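Local coordinates for Non-structural protein 5 (Modoc virus, PDB 2WA2), which carries, in its methyltransferase domain, an S-adenosylmethionine-binding site and probably methylates the N7 and 2'-O positions of the viral RNA cap, at residues Q27-A30 with K31-M34; V173-V176 with I177-L181. The protein carries 4 engineered substitutions. All coordinates share one frame; numbering follows the deposited sequence.

Interaction 1: residues Q27-A30 with K31-M34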
ATOM      1  N   GLN A  27      -8.948 -15.115 -16.167  1.00 12.03           N
ATOM      2  CA  GLN A  27      -9.158 -15.851 -17.423  1.00 13.50           C
ATOM      3  C   GLN A  27      -7.991 -15.715 -18.402  1.00 12.62           C
ATOM      4  O   GLN A  27      -7.923 -16.455 -19.383  1.00 12.47           O
ATOM      5  CB  GLN A  27     -10.495 -15.450 -18.079  1.00 13.06           C
ATOM      6  CG  GLN A  27     -11.713 -16.011 -17.329  1.00 16.02           C
ATOM      7  CD  GLN A  27     -13.053 -15.658 -18.001  1.00 16.06           C
ATOM      8  OE1 GLN A  27     -13.140 -14.719 -18.795  1.00 21.06           O
ATOM      9  NE2 GLN A  27     -14.090 -16.415 -17.670  1.00 21.74           N
ATOM     10  N   LEU A  28      -7.071 -14.782 -18.152  1.00 13.28           N
ATOM     11  CA  LEU A  28      -5.923 -14.608 -19.043  1.00 12.97           C
ATOM     12  C   LEU A  28      -4.890 -15.726 -18.913  1.00 12.77           C
ATOM     13  O   LEU A  28      -4.485 -16.075 -17.796  1.00 13.81           O
ATOM     14  CB  LEU A  28      -5.233 -13.265 -18.810  1.00 12.80           C
ATOM     15  CG  LEU A  28      -6.076 -11.974 -18.909  1.00 11.51           C
ATOM     16  CD1 LEU A  28      -5.237 -10.756 -18.512  1.00 11.64           C
ATOM     17  CD2 LEU A  28      -6.685 -11.815 -20.267  1.00 11.76           C
ATOM     18  N   ASP A  29      -4.415 -16.242 -20.057  1.00 13.65           N
ATOM     19  CA  ASP A  29      -3.315 -17.221 -20.056  1.00 14.00           C
ATOM     20  C   ASP A  29      -1.967 -16.545 -19.755  1.00 14.15           C
ATOM     21  O   ASP A  29      -1.918 -15.336 -19.579  1.00 13.90           O
ATOM     22  CB  ASP A  29      -3.321 -18.083 -21.346  1.00 14.38           C
ATOM     23  CG  ASP A  29      -2.879 -17.316 -22.600  1.00 15.52           C
ATOM     24  OD1 ASP A  29      -2.245 -16.265 -22.483  1.00 16.89           O
ATOM     25  OD2 ASP A  29      -3.173 -17.777 -23.730  1.00 21.00           O
ATOM     26  N   ALA A  30      -0.874 -17.300 -19.675  1.00 15.14           N
ATOM     27  CA  ALA A  30       0.399 -16.698 -19.260  1.00 16.66           C
ATOM     28  C   ALA A  30       0.834 -15.550 -20.199  1.00 17.53           C
ATOM     29  O   ALA A  30       1.241 -14.479 -19.725  1.00 16.89           O
ATOM     30  CB  ALA A  30       1.494 -17.763 -19.127  1.00 17.03           C
ATOM     31  N   LYS A  31       0.736 -15.775 -21.517  1.00 17.63           N
ATOM     32  CA  LYS A  31       1.106 -14.744 -22.509  1.00 19.26           C
ATOM     33  C   LYS A  31       0.220 -13.498 -22.409  1.00 17.83           C
ATOM     34  O   LYS A  31       0.735 -12.382 -22.313  1.00 17.53           O
ATOM     35  CB  LYS A  31       1.125 -15.292 -23.952  1.00 18.96           C
ATOM     36  CG  LYS A  31       2.468 -15.875 -24.400  1.00 22.22           C
ATOM     37  CD  LYS A  31       2.319 -16.562 -25.771  1.00 23.17           C
ATOM     38  CE  LYS A  31       3.678 -16.942 -26.363  1.00 29.77           C
ATOM     39  NZ  LYS A  31       3.564 -18.107 -27.292  1.00 32.92           N
ATOM     40  N   GLU A  32      -1.096 -13.697 -22.390  1.00 16.92           N
ATOM     41  CA  GLU A  32      -2.040 -12.579 -22.252  1.00 16.10           C
ATOM     42  C   GLU A  32      -1.836 -11.768 -20.968  1.00 15.76           C
ATOM     43  O   GLU A  32      -1.803 -10.535 -21.010  1.00 15.45           O
ATOM     44  CB  GLU A  32      -3.459 -13.105 -22.294  1.00 15.63           C
ATOM     45  CG  GLU A  32      -3.754 -13.761 -23.623  1.00 17.22           C
ATOM     46  CD  GLU A  32      -5.073 -14.508 -23.642  1.00 19.61           C
ATOM     47  OE1 GLU A  32      -5.522 -15.047 -22.601  1.00 17.07           O
ATOM     48  OE2 GLU A  32      -5.685 -14.545 -24.726  1.00 24.23           O
ATOM     49  N   PHE A  33      -1.651 -12.480 -19.854  1.00 15.01           N
ATOM     50  CA  PHE A  33      -1.398 -11.874 -18.545  1.00 15.36           C
ATOM     51  C   PHE A  33      -0.145 -11.015 -18.584  1.00 15.88           C
ATOM     52  O   PHE A  33      -0.152  -9.876 -18.118  1.00 15.56           O
ATOM     53  CB  PHE A  33      -1.278 -12.966 -17.469  1.00 16.08           C
ATOM     54  CG  PHE A  33      -0.972 -12.430 -16.081  1.00 15.50           C
ATOM     55  CD1 PHE A  33      -2.004 -12.065 -15.224  1.00 16.33           C
ATOM     56  CD2 PHE A  33       0.348 -12.283 -15.657  1.00 15.90           C
ATOM     57  CE1 PHE A  33      -1.732 -11.563 -13.931  1.00 18.97           C
ATOM     58  CE2 PHE A  33       0.637 -11.785 -14.385  1.00 17.01           C
ATOM     59  CZ  PHE A  33      -0.402 -11.428 -13.518  1.00 16.74           C
ATOM     60  N   MET A  34       0.936 -11.557 -19.147  1.00 17.51           N
ATOM     61  CA  MET A  34       2.207 -10.817 -19.179  1.00 18.48           C
ATOM     62  C   MET A  34       2.119  -9.544 -20.033  1.00 17.94           C
ATOM     63  O   MET A  34       2.628  -8.495 -19.634  1.00 19.57           O
ATOM     64  CB  MET A  34       3.387 -11.733 -19.579  1.00 19.57           C
ATOM     65  CG  MET A  34       3.765 -12.787 -18.490  1.00 22.91           C
ATOM     66  SD  MET A  34       4.328 -11.995 -16.954  1.00 33.23           S
ATOM     67  CE  MET A  34       3.746 -13.034 -15.626  1.00 28.41           C
TER
HETATM   68  O   HOH W   1      -7.577 -16.757 -22.120  1.00 18.80           O
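Asp-29 and Glu-32 make a local side-chain contact at the protein surface, at the start of helix 30-38 and directly after the short link that follows helix 14-27. The first turn of any helix has backbone N-H groups with no preceding carbonyl to serve them, and here the side chain of the N-cap residue supplies the acceptor. Asp-29 OD1 lies 2.8 Å from Glu-32 N, met almost straight down its own C-O bond, with an N-H...O angle of 173°. Its CG sits between the backbone N and the carbonyl carbon (chi1 72°), a torsion that turns the carboxylate toward this first-turn N-H.

The reciprocal bond, in which Glu-32 OE1 accepts from Asp-29 N at 3.0 Å, on its anti side and 18° out of the carboxylate plane, completes a capping box. A water donates to the same OE1 and to Gln-27 O, joining the link to the cap. The price is that two carboxylates lie close, with Asp-29 OD1 3.5 Å from Glu-32 OE1; the helix N-terminus would be expected to offset part of that repulsion. Leu-28 and Phe-33, apolar side chains flanking the box, fit a hydrophobic staple, with Leu-28 CB 4.2 Å from Phe-33 CB; Leu-28 also brings CD2 against Glu-32 CB. Regular helical bonding then takes over, Phe-33 N donating to Asp-29 O and Met-34 N to Ala-30 O.

Interaction 2: residues V173-V176 with I177-L181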
ATOM      1  N   VAL A 173      -5.549  -5.434   7.526  1.00 13.99           N
ATOM      2  CA  VAL A 173      -4.578  -4.318   7.491  1.00 14.86           C
ATOM      3  C   VAL A 173      -5.219  -2.993   7.926  1.00 13.68           C
ATOM      4  O   VAL A 173      -4.673  -2.285   8.775  1.00 13.52           O
ATOM      5  CB  VAL A 173      -3.936  -4.173   6.102  1.00 15.22           C
ATOM      6  CG1 VAL A 173      -3.098  -2.900   5.974  1.00 17.90           C
ATOM      7  CG2 VAL A 173      -3.072  -5.404   5.789  1.00 15.26           C
ATOM      8  N   LEU A 174      -6.364  -2.660   7.337  1.00 13.50           N
ATOM      9  CA  LEU A 174      -7.048  -1.410   7.679  1.00 12.21           C
ATOM     10  C   LEU A 174      -7.405  -1.324   9.178  1.00 12.59           C
ATOM     11  O   LEU A 174      -7.209  -0.275   9.796  1.00 11.07           O
ATOM     12  CB  LEU A 174      -8.285  -1.221   6.807  1.00 12.60           C
ATOM     13  CG  LEU A 174      -7.947  -1.030   5.302  1.00 12.41           C
ATOM     14  CD1 LEU A 174      -9.205  -0.761   4.498  1.00 13.63           C
ATOM     15  CD2 LEU A 174      -6.871   0.086   5.045  1.00 14.26           C
ATOM     16  N   ASN A 175      -7.920  -2.418   9.738  1.00 12.38           N
ATOM     17  CA  ASN A 175      -8.203  -2.478  11.174  1.00 15.19           C
ATOM     18  C   ASN A 175      -6.932  -2.237  12.029  1.00 14.82           C
ATOM     19  O   ASN A 175      -6.952  -1.481  13.015  1.00 14.71           O
ATOM     20  CB  ASN A 175      -8.924  -3.788  11.532  1.00 16.80           C
ATOM     21  CG  ASN A 175      -9.352  -3.829  12.973  1.00 23.79           C
ATOM     22  OD1 ASN A 175      -8.826  -4.620  13.752  1.00 32.27           O
ATOM     23  ND2 ASN A 175     -10.271  -2.929  13.364  1.00 27.53           N
ATOM     24  N   VAL A 176      -5.820  -2.842  11.629  1.00 15.55           N
ATOM     25  CA  VAL A 176      -4.546  -2.641  12.325  1.00 15.07           C
ATOM     26  C   VAL A 176      -4.084  -1.178  12.207  1.00 15.16           C
ATOM     27  O   VAL A 176      -3.753  -0.510  13.210  1.00 14.68           O
ATOM     28  CB  VAL A 176      -3.471  -3.607  11.784  1.00 16.81           C
ATOM     29  CG1 VAL A 176      -2.103  -3.257  12.339  1.00 16.83           C
ATOM     30  CG2 VAL A 176      -3.879  -5.055  12.102  1.00 17.91           C
ATOM     31  N   ILE A 177      -4.067  -0.672  10.982  1.00 13.62           N
ATOM     32  CA  ILE A 177      -3.658   0.705  10.728  1.00 14.35           C
ATOM     33  C   ILE A 177      -4.538   1.705  11.500  1.00 14.00           C
ATOM     34  O   ILE A 177      -4.014   2.672  12.037  1.00 13.96           O
ATOM     35  CB  ILE A 177      -3.639   1.031   9.197  1.00 14.88           C
ATOM     36  CG1 ILE A 177      -2.525   0.247   8.493  1.00 16.25           C
ATOM     37  CG2 ILE A 177      -3.577   2.574   8.929  1.00 15.52           C
ATOM     38  CD1 ILE A 177      -1.099   0.397   9.065  1.00 19.47           C
ATOM     39  N   SER A 178      -5.846   1.459  11.570  1.00 13.85           N
ATOM     40  CA  SER A 178      -6.740   2.354  12.342  1.00 14.66           C
ATOM     41  C   SER A 178      -6.272   2.539  13.797  1.00 15.21           C
ATOM     42  O   SER A 178      -6.348   3.644  14.335  1.00 14.97           O
ATOM     43  CB  SER A 178      -8.201   1.906  12.273  1.00 15.64           C
ATOM     44  OG  SER A 178      -8.673   2.123  10.953  1.00 15.77           O
ATOM     45  N   ARG A 179      -5.756   1.467  14.406  1.00 15.25           N
ATOM     46  CA  ARG A 179      -5.220   1.551  15.769  1.00 16.19           C
ATOM     47  C   ARG A 179      -4.000   2.467  15.835  1.00 15.34           C
ATOM     48  O   ARG A 179      -3.845   3.272  16.778  1.00 16.51           O
ATOM     49  CB  ARG A 179      -4.867   0.157  16.298  1.00 16.93           C
ATOM     50  CG  ARG A 179      -6.084  -0.709  16.525  1.00 21.22           C
ATOM     51  CD  ARG A 179      -5.667  -2.135  16.793  1.00 30.88           C
ATOM     52  NE  ARG A 179      -6.820  -3.024  16.705  1.00 38.71           N
ATOM     53  CZ  ARG A 179      -6.789  -4.246  16.180  1.00 40.69           C
ATOM     54  NH1 ARG A 179      -5.653  -4.741  15.683  1.00 41.69           N
ATOM     55  NH2 ARG A 179      -7.908  -4.964  16.153  1.00 41.71           N
ATOM     56  N   TRP A 180      -3.133   2.360  14.842  1.00 14.37           N
ATOM     57  CA  TRP A 180      -1.977   3.247  14.761  1.00 15.10           C
ATOM     58  C   TRP A 180      -2.383   4.720  14.598  1.00 15.79           C
ATOM     59  O   TRP A 180      -1.814   5.598  15.252  1.00 16.02           O
ATOM     60  CB  TRP A 180      -1.050   2.816  13.634  1.00 14.14           C
ATOM     61  CG  TRP A 180      -0.255   1.557  13.995  1.00 15.85           C
ATOM     62  CD1 TRP A 180      -0.662   0.246  13.914  1.00 15.93           C
ATOM     63  CD2 TRP A 180       1.081   1.533  14.499  1.00 13.79           C
ATOM     64  NE1 TRP A 180       0.362  -0.598  14.345  1.00 16.52           N
ATOM     65  CE2 TRP A 180       1.441   0.167  14.699  1.00 16.18           C
ATOM     66  CE3 TRP A 180       2.011   2.533  14.806  1.00 17.83           C
ATOM     67  CZ2 TRP A 180       2.706  -0.214  15.178  1.00 15.76           C
ATOM     68  CZ3 TRP A 180       3.265   2.153  15.289  1.00 18.43           C
ATOM     69  CH2 TRP A 180       3.592   0.787  15.476  1.00 16.05           C
ATOM     70  N   LEU A 181      -3.352   4.975  13.725  1.00 15.90           N
ATOM     71  CA  LEU A 181      -3.833   6.328  13.459  1.00 16.91           C
ATOM     72  C   LEU A 181      -4.559   6.931  14.668  1.00 18.47           C
ATOM     73  O   LEU A 181      -4.452   8.132  14.923  1.00 18.56           O
ATOM     74  CB  LEU A 181      -4.765   6.324  12.229  1.00 16.09           C
ATOM     75  CG  LEU A 181      -4.103   5.877  10.917  1.00 15.58           C
ATOM     76  CD1 LEU A 181      -4.950   6.153   9.663  1.00 15.22           C
ATOM     77  CD2 LEU A 181      -2.686   6.403  10.718  1.00 17.98           C
TER
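Ile-177 packs against Val-173 one turn earlier in helix 163-183, the two side chains lying alongside and pointing the same way, CG1 to CG1 at 4.1 Å. Ile-177 N donates to Val-173 O at 2.8 Å in a nearly straight bond. Ser-178 N likewise donates to Leu-174 O at 2.8 Å, and Ser-178 OG lies 3.0 Å from the same Leu-174 O, brought back along the helix by its place beside the backbone N (chi1 -69°). Arg-179 has Asn-175 OD1 over one face of its guanidinium, but the approach is too close for packing and too poorly angled for a hydrogen bond, so its detail is doubtful, perhaps reflecting imprecise placement of two exposed side chains. The backbone bonds of Arg-179 N and Trp-180 N to the turn before are weak. Trp-180 sets CD1, at its ring edge, 3.3 Å from Val-176 O, and the two side chains lie side by side, with Val-176 CG1 4.1 Å from Trp-180 CD1. In this Rossmann-like fold the helix is the crossover of a beta-alpha-beta unit: Val-173 and Ile-177 rest on strands 151-154 and 188-193, Trp-180 meets the Phe-147 ring edge-to-face, and Leu-174, Ser-178 and Leu-181 face helix 199-212.

Interactions 1 and 2 both join side chains about a turn apart, but one starts a helix and the other lies within one. Interaction 1 comes first along the chain, at the start of helix 30-38; interaction 2 follows within helix 163-183, in the FtsJ-like, Rossmann-type methyltransferase fold. Their centres are 35 Å apart, with nearest atoms about 20 Å apart, on opposite sides of the chain's centre, and they share no helix or strand. The first is a surface contact among the N-terminal helices. The second is largely buried, on the helix that crosses between strands 151-154 and 188-193, where the side chain of Val-173 comes about 7 Å from the bound S-adenosylmethionine. The two thus belong to separate parts of the protein.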